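Side-chain contacts in pumilio homolog 23 (Arabidopsis thaliana, PDB 5WZJ), which binds RNA sequence-specifically, recognising a stretch of 18S rRNA with its packed pumilio repeats, and probably regulates translation and mRNA stability: residues A179-L184 and A323-Q328; S280-S285 and L314-V319; G358-V363 and H426-L431. All blocks are in the same frame, centred on the assembly; numbering follows the deposited sequence.

Overall arrangement
All three contacts lie in the α-helical superhelix of pumilio repeats near the bound RNA. Contacts 1 and 3 are buried, with centres about 11 Å apart, and they share the RNA strand: contact 1 holds U5 and U6 of chain B through side-chain amides, while contact 3 meets the same nucleotides with a backbone N-H, a glycine and a methionine. The two meet, among other places, where Gln328 packs on Gly361. Contact 2 is only partly buried and lies farther from the centre of the chain; a salt bridge and a Met-Leu apolar pair make it up. It touches contact 1 because helices 314-318 and 323-332 follow one another, and Ser318 also packs against Lys359 of contact 3.

Contact 1. Residues A179-L184 and A323-Q328; sequences AKRLNL and ANFVIQ. With nucleotides of chain B.
Arg181 reaches across to Gln328, its NH1 lying 3.5 Å from Gln328 OE1 and 3.1 Å from O4 of U5 of chain B. A bend at chi3 (-74°) turns the guanidinium toward Gln328, its plane 82° from that of the amide. Gln328 OE1 accepts a nearly straight bond from N3 of U5 of chain B (2.7 Å, 172°), while NE2 donates to O2 of the same base. One turn earlier, Asn324 pairs likewise with U6 of chain B: OD1 takes the N3 hydrogen at 2.9 Å and ND2 gives one to O2. An amide, donor and acceptor at once, suits the edge of uracil. Asn324, Phe325 and Gln328 resemble the base-reading pattern of a PUF recognition helix, here in Pumilio 6, the aromatic residue between the amides in sequence, though these bond adjacent uracils. G7 of chain B lies over one Phe325 face, its C6 3.4 Å above the ring centre; Asn324 OD1 lies over the other. Farther out, Glu291 and Glu295 salt-bridge Arg181 NH2, and Asp320 O accepts from Asn324 ND2, helping to set its rotation.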
loop_
_atom_site.group_PDB
_atom_site.type_symbol
_atom_site.label_atom_id
_atom_site.label_comp_id
_atom_site.label_asym_id
_atom_site.label_seq_id
_atom_site.Cartn_x
_atom_site.Cartn_y
_atom_site.Cartn_z
ATOM N N ALA A 179 1.654 -2.639 -5.762
ATOM C CA ALA A 179 1.988 -3.927 -6.361
ATOM C C ALA A 179 0.743 -4.780 -6.552
ATOM O O ALA A 179 0.588 -5.442 -7.585
ATOM C CB ALA A 179 3.011 -4.660 -5.495
ATOM N N LYS A 180 -0.161 -4.772 -5.567
ATOM C CA LYS A 180 -1.401 -5.530 -5.696
ATOM C C LYS A 180 -2.286 -4.947 -6.791
ATOM O O LYS A 180 -2.875 -5.691 -7.585
ATOM C CB LYS A 180 -2.142 -5.562 -4.355
ATOM N N ARG A 181 -2.384 -3.617 -6.855
ATOM C CA ARG A 181 -3.183 -2.982 -7.895
ATOM C C ARG A 181 -2.594 -3.225 -9.286
ATOM O O ARG A 181 -3.344 -3.311 -10.265
ATOM C CB ARG A 181 -3.315 -1.482 -7.596
ATOM C CG ARG A 181 -4.070 -0.674 -8.645
ATOM C CD ARG A 181 -4.396 0.743 -8.158
ATOM N NE ARG A 181 -5.478 0.747 -7.168
ATOM C CZ ARG A 181 -6.007 1.849 -6.643
ATOM N NH1 ARG A 181 -5.555 3.050 -7.005
ATOM N NH2 ARG A 181 -6.981 1.752 -5.743
ATOM N N LEU A 182 -1.268 -3.355 -9.395
ATOM C CA LEU A 182 -0.605 -3.615 -10.669
ATOM C C LEU A 182 -0.262 -5.081 -10.881
ATOM O O LEU A 182 0.386 -5.411 -11.881
ATOM C CB LEU A 182 0.675 -2.784 -10.795
ATOM C CG LEU A 182 0.438 -1.289 -10.928
ATOM C CD1 LEU A 182 1.730 -0.602 -11.333
ATOM C CD2 LEU A 182 -0.673 -1.050 -11.944
ATOM N N ASN A 183 -0.657 -5.963 -9.963
ATOM C CA ASN A 183 -0.442 -7.400 -10.134
ATOM C C ASN A 183 1.051 -7.743 -10.214
ATOM O O ASN A 183 1.465 -8.632 -10.961
ATOM C CB ASN A 183 -1.195 -7.906 -11.370
ATOM C CG ASN A 183 -1.739 -9.302 -11.197
ATOM O OD1 ASN A 183 -2.556 -9.558 -10.310
ATOM N ND2 ASN A 183 -1.311 -10.212 -12.063
ATOM N N LEU A 184 1.871 -7.032 -9.440
ATOM C CA LEU A 184 3.302 -7.329 -9.346
ATOM C C LEU A 184 3.645 -7.976 -8.002
ATOM O O LEU A 184 4.726 -8.545 -7.825
ATOM C CB LEU A 184 4.132 -6.059 -9.537
ATOM C CG LEU A 184 4.101 -5.397 -10.918
ATOM C CD1 LEU A 184 4.709 -4.005 -10.866
ATOM C CD2 LEU A 184 4.818 -6.263 -11.946
ATOM N N ALA A 323 -11.121 10.944 -8.964
ATOM C CA ALA A 323 -11.828 9.784 -9.484
ATOM C C ALA A 323 -10.932 8.856 -10.301
ATOM O O ALA A 323 -11.291 7.690 -10.484
ATOM C CB ALA A 323 -13.012 10.238 -10.339
ATOM N N ASN A 324 -9.789 9.331 -10.813
ATOM C CA ASN A 324 -8.987 8.414 -11.622
ATOM C C ASN A 324 -8.450 7.272 -10.775
ATOM O O ASN A 324 -8.226 6.177 -11.294
ATOM C CB ASN A 324 -7.850 9.145 -12.348
ATOM C CG ASN A 324 -6.630 9.361 -11.483
ATOM O OD1 ASN A 324 -5.697 8.558 -11.501
ATOM N ND2 ASN A 324 -6.626 10.456 -10.714
ATOM N N PHE A 325 -8.270 7.491 -9.469
ATOM C CA PHE A 325 -7.856 6.382 -8.613
ATOM C C PHE A 325 -8.983 5.379 -8.408
ATOM O O PHE A 325 -8.716 4.185 -8.223
ATOM C CB PHE A 325 -7.345 6.912 -7.278
ATOM C CG PHE A 325 -6.076 7.699 -7.400
ATOM C CD1 PHE A 325 -4.846 7.051 -7.475
ATOM C CD2 PHE A 325 -6.113 9.089 -7.471
ATOM C CE1 PHE A 325 -3.671 7.770 -7.595
ATOM C CE2 PHE A 325 -4.946 9.817 -7.611
ATOM C CZ PHE A 325 -3.716 9.158 -7.658
ATOM N N VAL A 326 -10.243 5.835 -8.452
ATOM C CA VAL A 326 -11.361 4.898 -8.458
ATOM C C VAL A 326 -11.340 4.059 -9.728
ATOM O O VAL A 326 -11.588 2.847 -9.693
ATOM C CB VAL A 326 -12.702 5.639 -8.311
ATOM C CG1 VAL A 326 -13.848 4.628 -8.224
ATOM C CG2 VAL A 326 -12.699 6.534 -7.071
ATOM N N ILE A 327 -11.056 4.689 -10.868
ATOM C CA ILE A 327 -10.985 3.933 -12.113
ATOM C C ILE A 327 -9.853 2.912 -12.041
ATOM O O ILE A 327 -9.992 1.773 -12.505
ATOM C CB ILE A 327 -10.835 4.893 -13.308
ATOM C CG1 ILE A 327 -12.052 5.814 -13.398
ATOM C CG2 ILE A 327 -10.672 4.112 -14.620
ATOM C CD1 ILE A 327 -13.407 5.047 -13.378
ATOM N N GLN A 328 -8.730 3.287 -11.420
ATOM C CA GLN A 328 -7.638 2.334 -11.254
ATOM C C GLN A 328 -8.083 1.118 -10.453
ATOM O O GLN A 328 -7.765 -0.025 -10.811
ATOM C CB GLN A 328 -6.450 3.007 -10.576
ATOM C CG GLN A 328 -5.660 3.965 -11.471
ATOM C CD GLN A 328 -4.472 4.546 -10.730
ATOM O OE1 GLN A 328 -3.815 3.845 -9.953
ATOM N NE2 GLN A 328 -4.201 5.836 -10.941
ATOM P P G B 7 -0.949 15.117 -5.910
ATOM O OP1 G B 7 -0.727 16.576 -6.032
ATOM O OP2 G B 7 -0.108 14.219 -5.087
ATOM O "O5'" G B 7 -2.409 14.883 -5.314
ATOM C "C5'" G B 7 -3.511 15.643 -5.774
ATOM C "C4'" G B 7 -4.797 15.180 -5.135
ATOM O "O4'" G B 7 -5.253 13.943 -5.743
ATOM C "C3'" G B 7 -4.719 14.841 -3.659
ATOM O "O3'" G B 7 -4.692 15.991 -2.836
ATOM C "C2'" G B 7 -5.951 13.962 -3.469
ATOM O "O2'" G B 7 -7.120 14.760 -3.398
ATOM C "C1'" G B 7 -5.974 13.185 -4.794
ATOM N N9 G B 7 -5.331 11.872 -4.639
ATOM C C8 G B 7 -3.984 11.604 -4.563
ATOM N N7 G B 7 -3.740 10.340 -4.377
ATOM C C5 G B 7 -4.990 9.740 -4.311
ATOM C C6 G B 7 -5.358 8.383 -4.120
ATOM O O6 G B 7 -4.613 7.414 -3.967
ATOM N N1 G B 7 -6.736 8.195 -4.128
ATOM C C2 G B 7 -7.645 9.211 -4.283
ATOM N N2 G B 7 -8.937 8.854 -4.252
ATOM N N3 G B 7 -7.315 10.485 -4.457
ATOM C C4 G B 7 -5.984 10.676 -4.461
ATOM P P U B 6 3.120 10.930 -9.343
ATOM O OP1 U B 6 3.260 11.132 -10.807
ATOM O OP2 U B 6 4.311 10.971 -8.476
ATOM O "O5'" U B 6 2.081 11.982 -8.755
ATOM C "C5'" U B 6 1.945 13.295 -9.278
ATOM C "C4'" U B 6 0.522 13.774 -9.142
ATOM O "O4'" U B 6 -0.292 13.100 -10.139
ATOM C "C3'" U B 6 -0.125 13.472 -7.784
ATOM O "O3'" U B 6 -1.010 14.530 -7.411
ATOM C "C2'" U B 6 -0.922 12.196 -8.059
ATOM O "O2'" U B 6 -2.033 12.007 -7.208
ATOM C "C1'" U B 6 -1.359 12.409 -9.507
ATOM N N1 U B 6 -1.610 11.171 -10.269
ATOM C C2 U B 6 -2.920 10.874 -10.611
ATOM O O2 U B 6 -3.866 11.582 -10.288
ATOM N N3 U B 6 -3.087 9.717 -11.336
ATOM C C4 U B 6 -2.094 8.853 -11.762
ATOM O O4 U B 6 -2.392 7.849 -12.421
ATOM C C5 U B 6 -0.767 9.234 -11.375
ATOM C C6 U B 6 -0.572 10.348 -10.654
ATOM P P U B 5 4.164 6.659 -4.661
ATOM O OP1 U B 5 5.186 7.729 -4.604
ATOM O OP2 U B 5 3.147 6.485 -3.593
ATOM O "O5'" U B 5 3.384 6.781 -6.045
ATOM C "C5'" U B 5 4.100 6.887 -7.269
ATOM C "C4'" U B 5 3.235 7.466 -8.360
ATOM O "O4'" U B 5 2.197 6.508 -8.702
ATOM C "C3'" U B 5 2.513 8.756 -7.985
ATOM O "O3'" U B 5 2.355 9.537 -9.158
ATOM C "C2'" U B 5 1.144 8.250 -7.530
ATOM O "O2'" U B 5 0.110 9.206 -7.611
ATOM C "C1'" U B 5 0.921 7.087 -8.493
ATOM N N1 U B 5 0.036 6.030 -7.983
ATOM C C2 U B 5 -1.034 5.675 -8.780
ATOM O O2 U B 5 -1.267 6.220 -9.841
ATOM N N3 U B 5 -1.830 4.674 -8.288
ATOM C C4 U B 5 -1.657 4.001 -7.100
ATOM O O4 U B 5 -2.463 3.124 -6.807
ATOM C C5 U B 5 -0.522 4.411 -6.329
ATOM C C6 U B 5 0.278 5.388 -6.787
#

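Contact 2. Residues S280-S285 and L314-V319; sequences SMKDNS and LFELSV. With nucleotides of chain B.
A salt bridge at the surface, Lys282 to Glu316, and an apolar touch beneath it, Met281 to Leu317, join the turn ahead of helix 284-296 in Pumilio 5 to helix 314-318 in Pumilio 6. Lys282 runs fully extended beyond CG, which carries NZ to 3.1 Å from Glu316 OE2; the carboxylate oxygen receives it on its anti lone pair, and the two side chains cross at about a right angle. A water 2.9 Å from Lys282 NZ accepts from it and donates to Glu316 O. Long, flexible charged chains suit this solvent-exposed edge of the contact. Beneath the charged pair, Leu317 CD2 rests 4.1 Å from Met281 CB, and the bent methionine chain leads its sulfur away. Asp283, the last residue of the type I turn, N-caps helix 284-296, and Asn284 OD1 accepts from O2' of G7 of chain B at 2.6 Å. Met281 continues onto Val326 of helix 323-332 and Phe310 of helix 299-310, while Leu317 meets Ile327 and Phe310, wedging the pair among these helices.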
loop_
_atom_site.group_PDB
_atom_site.type_symbol
_atom_site.label_atom_id
_atom_site.label_comp_id
_atom_site.label_asym_id
_atom_site.label_seq_id
_atom_site.Cartn_x
_atom_site.Cartn_y
_atom_site.Cartn_z
ATOM N N SER A 280 -20.906 11.967 -7.071
ATOM C CA SER A 280 -20.045 12.192 -5.920
ATOM C C SER A 280 -18.642 11.632 -6.115
ATOM O O SER A 280 -17.802 11.789 -5.222
ATOM C CB SER A 280 -20.676 11.574 -4.660
ATOM O OG SER A 280 -22.003 12.035 -4.465
ATOM N N MET A 281 -18.366 11.001 -7.262
ATOM C CA MET A 281 -17.139 10.225 -7.451
ATOM C C MET A 281 -15.883 11.088 -7.508
ATOM O O MET A 281 -14.773 10.562 -7.345
ATOM C CB MET A 281 -17.243 9.393 -8.733
ATOM C CG MET A 281 -16.300 8.201 -8.770
ATOM S SD MET A 281 -16.725 7.001 -7.475
ATOM C CE MET A 281 -18.319 6.418 -8.050
ATOM N N LYS A 282 -16.020 12.390 -7.761
ATOM C CA LYS A 282 -14.872 13.282 -7.820
ATOM C C LYS A 282 -14.530 13.882 -6.467
ATOM O O LYS A 282 -13.493 14.548 -6.340
ATOM C CB LYS A 282 -15.121 14.400 -8.841
ATOM C CG LYS A 282 -15.373 13.868 -10.252
ATOM C CD LYS A 282 -15.653 14.986 -11.255
ATOM C CE LYS A 282 -15.937 14.397 -12.641
ATOM N NZ LYS A 282 -16.145 15.445 -13.683
ATOM N N ASP A 283 -15.360 13.650 -5.457
ATOM C CA ASP A 283 -15.038 14.100 -4.110
ATOM C C ASP A 283 -13.831 13.338 -3.565
ATOM O O ASP A 283 -13.702 12.125 -3.761
ATOM C CB ASP A 283 -16.245 13.896 -3.199
ATOM C CG ASP A 283 -15.963 14.309 -1.783
ATOM O OD1 ASP A 283 -16.056 15.519 -1.521
ATOM O OD2 ASP A 283 -15.635 13.435 -0.945
ATOM N N ASN A 284 -12.931 14.047 -2.878
ATOM C CA ASN A 284 -11.724 13.363 -2.415
ATOM C C ASN A 284 -12.041 12.293 -1.374
ATOM O O ASN A 284 -11.449 11.208 -1.397
ATOM C CB ASN A 284 -10.704 14.341 -1.845
ATOM C CG ASN A 284 -9.461 13.618 -1.329
ATOM O OD1 ASN A 284 -8.686 13.068 -2.112
ATOM N ND2 ASN A 284 -9.297 13.568 -0.008
ATOM N N SER A 285 -12.965 12.573 -0.449
ATOM C CA SER A 285 -13.275 11.589 0.587
ATOM C C SER A 285 -14.014 10.376 0.019
ATOM O O SER A 285 -13.704 9.231 0.368
ATOM C CB SER A 285 -14.090 12.242 1.698
ATOM O OG SER A 285 -13.304 13.229 2.346
ATOM N N LEU A 314 -15.931 6.210 -18.167
ATOM C CA LEU A 314 -14.598 5.815 -17.716
ATOM C C LEU A 314 -13.560 6.897 -17.994
ATOM O O LEU A 314 -12.710 7.188 -17.142
ATOM C CB LEU A 314 -14.190 4.499 -18.382
ATOM C CG LEU A 314 -15.014 3.260 -18.006
ATOM C CD1 LEU A 314 -14.405 2.005 -18.636
ATOM C CD2 LEU A 314 -15.106 3.118 -16.470
ATOM N N PHE A 315 -13.605 7.508 -19.180
ATOM C CA PHE A 315 -12.567 8.480 -19.504
ATOM C C PHE A 315 -12.757 9.765 -18.714
ATOM O O PHE A 315 -11.782 10.327 -18.199
ATOM C CB PHE A 315 -12.524 8.775 -21.008
ATOM C CG PHE A 315 -11.503 9.821 -21.372
ATOM C CD1 PHE A 315 -10.155 9.558 -21.230
ATOM C CD2 PHE A 315 -11.896 11.082 -21.789
ATOM C CE1 PHE A 315 -9.206 10.519 -21.522
ATOM C CE2 PHE A 315 -10.948 12.052 -22.092
ATOM C CZ PHE A 315 -9.599 11.763 -21.964
ATOM N N GLU A 316 -14.002 10.237 -18.590
ATOM C CA GLU A 316 -14.252 11.441 -17.799
ATOM C C GLU A 316 -13.744 11.277 -16.371
ATOM O O GLU A 316 -13.130 12.196 -15.813
ATOM C CB GLU A 316 -15.742 11.786 -17.783
ATOM C CG GLU A 316 -16.038 13.041 -16.961
ATOM C CD GLU A 316 -17.526 13.295 -16.755
ATOM O OE1 GLU A 316 -18.348 12.725 -17.509
ATOM O OE2 GLU A 316 -17.871 14.063 -15.827
ATOM N N LEU A 317 -13.982 10.108 -15.766
ATOM C CA LEU A 317 -13.514 9.880 -14.402
ATOM C C LEU A 317 -11.996 9.717 -14.349
ATOM O O LEU A 317 -11.358 10.110 -13.359
ATOM C CB LEU A 317 -14.231 8.660 -13.807
ATOM C CG LEU A 317 -15.746 8.841 -13.616
ATOM C CD1 LEU A 317 -16.423 7.531 -13.241
ATOM C CD2 LEU A 317 -16.075 9.927 -12.578
ATOM N N SER A 318 -11.397 9.197 -15.420
ATOM C CA SER A 318 -9.950 9.004 -15.468
ATOM C C SER A 318 -9.177 10.312 -15.571
ATOM O O SER A 318 -7.988 10.335 -15.242
ATOM C CB SER A 318 -9.579 8.102 -16.641
ATOM O OG SER A 318 -10.117 6.808 -16.465
ATOM N N VAL A 319 -9.802 11.404 -16.023
ATOM C CA VAL A 319 -9.085 12.675 -16.068
ATOM C C VAL A 319 -9.282 13.492 -14.806
ATOM O O VAL A 319 -8.657 14.553 -14.658
ATOM C CB VAL A 319 -9.472 13.514 -17.306
ATOM C CG1 VAL A 319 -9.181 12.737 -18.572
ATOM C CG2 VAL A 319 -10.931 13.936 -17.256
ATOM P P G B 7 -0.949 15.117 -5.910
ATOM O OP1 G B 7 -0.727 16.576 -6.032
ATOM O OP2 G B 7 -0.108 14.219 -5.087
ATOM O "O5'" G B 7 -2.409 14.883 -5.314
ATOM C "C5'" G B 7 -3.511 15.643 -5.774
ATOM C "C4'" G B 7 -4.797 15.180 -5.135
ATOM O "O4'" G B 7 -5.253 13.943 -5.743
ATOM C "C3'" G B 7 -4.719 14.841 -3.659
ATOM O "O3'" G B 7 -4.692 15.991 -2.836
ATOM C "C2'" G B 7 -5.951 13.962 -3.469
ATOM O "O2'" G B 7 -7.120 14.760 -3.398
ATOM C "C1'" G B 7 -5.974 13.185 -4.794
ATOM N N9 G B 7 -5.331 11.872 -4.639
ATOM C C8 G B 7 -3.984 11.604 -4.563
ATOM N N7 G B 7 -3.740 10.340 -4.377
ATOM C C5 G B 7 -4.990 9.740 -4.311
ATOM C C6 G B 7 -5.358 8.383 -4.120
ATOM O O6 G B 7 -4.613 7.414 -3.967
ATOM N N1 G B 7 -6.736 8.195 -4.128
ATOM C C2 G B 7 -7.645 9.211 -4.283
ATOM N N2 G B 7 -8.937 8.854 -4.252
ATOM N N3 G B 7 -7.315 10.485 -4.457
ATOM C C4 G B 7 -5.984 10.676 -4.461
ATOM P P A B 8 -3.859 15.979 -1.460
ATOM O OP1 A B 8 -4.023 17.314 -0.837
ATOM O OP2 A B 8 -2.509 15.425 -1.677
ATOM O "O5'" A B 8 -4.640 14.892 -0.613
ATOM C "C5'" A B 8 -4.128 14.426 0.613
ATOM C "C4'" A B 8 -5.166 14.616 1.677
ATOM O "O4'" A B 8 -6.279 13.714 1.436
ATOM C "C3'" A B 8 -4.713 14.325 3.098
ATOM O "O3'" A B 8 -4.114 15.481 3.679
ATOM C "C2'" A B 8 -6.008 13.942 3.781
ATOM O "O2'" A B 8 -6.712 15.143 4.074
ATOM C "C1'" A B 8 -6.752 13.206 2.652
ATOM N N9 A B 8 -6.555 11.736 2.622
ATOM C C8 A B 8 -5.408 10.983 2.460
ATOM N N7 A B 8 -5.624 9.680 2.447
ATOM C C5 A B 8 -6.998 9.557 2.577
ATOM C C6 A B 8 -7.877 8.454 2.616
ATOM N N6 A B 8 -7.520 7.166 2.544
ATOM N N1 A B 8 -9.198 8.720 2.752
ATOM C C2 A B 8 -9.622 9.988 2.835
ATOM N N3 A B 8 -8.895 11.099 2.813
ATOM C C4 A B 8 -7.580 10.813 2.666
HETATM O O HOH W 1 -13.649 14.934 -14.964
#

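Contact 3. Residues G358-V363 and H426-L431; sequences GKSGVV and HVMGCL. With nucleotides of chain B.
The imidazole of His426 turns its edge to Ser360, whose OG lies in the ring plane 3.8 Å from His426 CE1. Also in the ring plane, but at ND1, is Gly429 N, which donates to His426 ND1 at 3.0 Å, an N-cap bond for helix 427-436. OP1 of U6 of chain B approaches the ring obliquely. Here the starts of helices 360-373 and 427-436 meet at the RNA-binding surface of the superhelix. Met428 CG packs 3.2 Å from Ser360 OG. Bends at chi2 (61°) and chi3 (72°) let the pliable thioether lay CE 3.8 Å from Gly361 CA and 3.3 Å from O4' of U5 of chain B. Glycine suits position 361 because O2 of U5 of chain B lies close by its CA, while its backbone N donates to O4 of U6 of chain B at 2.7 Å. Across the two segments contact is by packing alone; hydrogen bonding is directed along helix 427-436 and to the RNA. With ND1 taken up as acceptor, His426 is probably neutral, its proton on NE2.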
loop_
_atom_site.group_PDB
_atom_site.type_symbol
_atom_site.label_atom_id
_atom_site.label_comp_id
_atom_site.label_asym_id
_atom_site.label_seq_id
_atom_site.Cartn_x
_atom_site.Cartn_y
_atom_site.Cartn_z
ATOM N N GLY A 358 -1.029 13.339 -16.745
ATOM C CA GLY A 358 -0.522 12.836 -15.480
ATOM C C GLY A 358 -1.366 11.740 -14.860
ATOM O O GLY A 358 -1.478 11.666 -13.627
ATOM N N LYS A 359 -1.952 10.873 -15.682
ATOM C CA LYS A 359 -2.848 9.812 -15.248
ATOM C C LYS A 359 -2.308 8.447 -15.672
ATOM O O LYS A 359 -3.061 7.541 -16.023
ATOM C CB LYS A 359 -4.255 10.049 -15.802
ATOM C CG LYS A 359 -4.879 11.391 -15.372
ATOM C CD LYS A 359 -4.988 11.499 -13.847
ATOM C CE LYS A 359 -5.659 12.808 -13.400
ATOM N NZ LYS A 359 -4.896 14.014 -13.869
ATOM N N SER A 360 -0.982 8.279 -15.632
ATOM C CA SER A 360 -0.369 7.042 -16.112
ATOM C C SER A 360 -0.752 5.815 -15.280
ATOM O O SER A 360 -0.644 4.694 -15.775
ATOM C CB SER A 360 1.160 7.198 -16.144
ATOM O OG SER A 360 1.684 7.561 -14.876
ATOM N N GLY A 361 -1.198 5.991 -14.036
ATOM C CA GLY A 361 -1.650 4.843 -13.265
ATOM C C GLY A 361 -2.878 4.177 -13.858
ATOM O O GLY A 361 -3.060 2.962 -13.724
ATOM N N VAL A 362 -3.736 4.951 -14.524
ATOM C CA VAL A 362 -4.877 4.352 -15.216
ATOM C C VAL A 362 -4.382 3.444 -16.331
ATOM O O VAL A 362 -4.847 2.310 -16.492
ATOM C CB VAL A 362 -5.821 5.441 -15.764
ATOM C CG1 VAL A 362 -6.976 4.798 -16.541
ATOM C CG2 VAL A 362 -6.344 6.329 -14.638
ATOM N N VAL A 363 -3.425 3.940 -17.120
ATOM C CA VAL A 363 -2.845 3.148 -18.202
ATOM C C VAL A 363 -2.183 1.896 -17.644
ATOM O O VAL A 363 -2.404 0.785 -18.137
ATOM C CB VAL A 363 -1.849 4.003 -19.013
ATOM C CG1 VAL A 363 -1.175 3.158 -20.084
ATOM C CG2 VAL A 363 -2.568 5.177 -19.652
ATOM N N HIS A 426 11.095 7.760 -13.879
ATOM C CA HIS A 426 9.693 7.920 -13.516
ATOM C C HIS A 426 9.144 6.637 -12.904
ATOM O O HIS A 426 9.219 5.566 -13.519
ATOM C CB HIS A 426 8.902 8.296 -14.769
ATOM C CG HIS A 426 7.516 8.787 -14.492
ATOM N ND1 HIS A 426 6.404 7.983 -14.622
ATOM C CD2 HIS A 426 7.061 10.008 -14.116
ATOM C CE1 HIS A 426 5.321 8.685 -14.331
ATOM N NE2 HIS A 426 5.693 9.916 -14.020
ATOM N N VAL A 427 8.557 6.745 -11.708
ATOM C CA VAL A 427 8.164 5.537 -10.977
ATOM C C VAL A 427 7.085 4.763 -11.734
ATOM O O VAL A 427 7.204 3.549 -11.946
ATOM C CB VAL A 427 7.721 5.889 -9.541
ATOM C CG1 VAL A 427 7.114 4.665 -8.861
ATOM C CG2 VAL A 427 8.925 6.369 -8.727
ATOM N N MET A 428 6.017 5.440 -12.157
ATOM C CA MET A 428 4.924 4.704 -12.784
ATOM C C MET A 428 5.311 4.223 -14.181
ATOM O O MET A 428 4.925 3.121 -14.594
ATOM C CB MET A 428 3.660 5.568 -12.832
ATOM C CG MET A 428 2.444 4.830 -13.366
ATOM S SD MET A 428 1.985 3.394 -12.369
ATOM C CE MET A 428 1.314 4.202 -10.918
ATOM N N GLY A 429 6.089 5.023 -14.914
ATOM C CA GLY A 429 6.591 4.558 -16.196
ATOM C C GLY A 429 7.417 3.295 -16.050
ATOM O O GLY A 429 7.275 2.351 -16.832
ATOM N N CYS A 430 8.262 3.241 -15.016
ATOM C CA CYS A 430 9.060 2.041 -14.788
ATOM C C CYS A 430 8.206 0.871 -14.301
ATOM O O CYS A 430 8.504 -0.281 -14.629
ATOM C CB CYS A 430 10.192 2.344 -13.810
ATOM S SG CYS A 430 11.472 3.408 -14.508
ATOM N N LEU A 431 7.127 1.138 -13.555
ATOM C CA LEU A 431 6.213 0.059 -13.181
ATOM C C LEU A 431 5.455 -0.474 -14.395
ATOM O O LEU A 431 5.257 -1.688 -14.518
ATOM C CB LEU A 431 5.228 0.528 -12.098
ATOM C CG LEU A 431 5.814 0.769 -10.698
ATOM C CD1 LEU A 431 4.831 1.585 -9.832
ATOM C CD2 LEU A 431 6.163 -0.549 -10.005
ATOM P P U B 6 3.120 10.930 -9.343
ATOM O OP1 U B 6 3.260 11.132 -10.807
ATOM O OP2 U B 6 4.311 10.971 -8.476
ATOM O "O5'" U B 6 2.081 11.982 -8.755
ATOM C "C5'" U B 6 1.945 13.295 -9.278
ATOM C "C4'" U B 6 0.522 13.774 -9.142
ATOM O "O4'" U B 6 -0.292 13.100 -10.139
ATOM C "C3'" U B 6 -0.125 13.472 -7.784
ATOM O "O3'" U B 6 -1.010 14.530 -7.411
ATOM C "C2'" U B 6 -0.922 12.196 -8.059
ATOM O "O2'" U B 6 -2.033 12.007 -7.208
ATOM C "C1'" U B 6 -1.359 12.409 -9.507
ATOM N N1 U B 6 -1.610 11.171 -10.269
ATOM C C2 U B 6 -2.920 10.874 -10.611
ATOM O O2 U B 6 -3.866 11.582 -10.288
ATOM N N3 U B 6 -3.087 9.717 -11.336
ATOM C C4 U B 6 -2.094 8.853 -11.762
ATOM O O4 U B 6 -2.392 7.849 -12.421
ATOM C C5 U B 6 -0.767 9.234 -11.375
ATOM C C6 U B 6 -0.572 10.348 -10.654
ATOM P P U B 5 4.164 6.659 -4.661
ATOM O OP1 U B 5 5.186 7.729 -4.604
ATOM O OP2 U B 5 3.147 6.485 -3.593
ATOM O "O5'" U B 5 3.384 6.781 -6.045
ATOM C "C5'" U B 5 4.100 6.887 -7.269
ATOM C "C4'" U B 5 3.235 7.466 -8.360
ATOM O "O4'" U B 5 2.197 6.508 -8.702
ATOM C "C3'" U B 5 2.513 8.756 -7.985
ATOM O "O3'" U B 5 2.355 9.537 -9.158
ATOM C "C2'" U B 5 1.144 8.250 -7.530
ATOM O "O2'" U B 5 0.110 9.206 -7.611
ATOM C "C1'" U B 5 0.921 7.087 -8.493
ATOM N N1 U B 5 0.036 6.030 -7.983
ATOM C C2 U B 5 -1.034 5.675 -8.780
ATOM O O2 U B 5 -1.267 6.220 -9.841
ATOM N N3 U B 5 -1.830 4.674 -8.288
ATOM C C4 U B 5 -1.657 4.001 -7.100
ATOM O O4 U B 5 -2.463 3.124 -6.807
ATOM C C5 U B 5 -0.522 4.411 -6.329
ATOM C C6 U B 5 0.278 5.388 -6.787
ATOM P P U B 4 10.336 5.391 -2.484
ATOM O OP1 U B 4 10.343 6.795 -2.003
ATOM O OP2 U B 4 10.492 4.222 -1.578
ATOM O "O5'" U B 4 8.954 5.140 -3.224
ATOM C "C5'" U B 4 8.559 5.938 -4.332
ATOM C "C4'" U B 4 7.371 5.316 -5.015
ATOM O "O4'" U B 4 7.764 4.013 -5.525
ATOM C "C3'" U B 4 6.163 5.074 -4.104
ATOM O "O3'" U B 4 4.960 5.284 -4.829
ATOM C "C2'" U B 4 6.272 3.593 -3.770
ATOM O "O2'" U B 4 5.048 2.962 -3.452
ATOM C "C1'" U B 4 6.859 3.034 -5.060
ATOM N N1 U B 4 7.563 1.763 -4.851
ATOM C C2 U B 4 7.052 0.679 -5.534
ATOM O O2 U B 4 6.111 0.768 -6.311
ATOM N N3 U B 4 7.700 -0.506 -5.290
ATOM C C4 U B 4 8.759 -0.708 -4.431
ATOM O O4 U B 4 9.217 -1.849 -4.337
ATOM C C5 U B 4 9.219 0.465 -3.739
ATOM C C6 U B 4 8.611 1.639 -3.959
#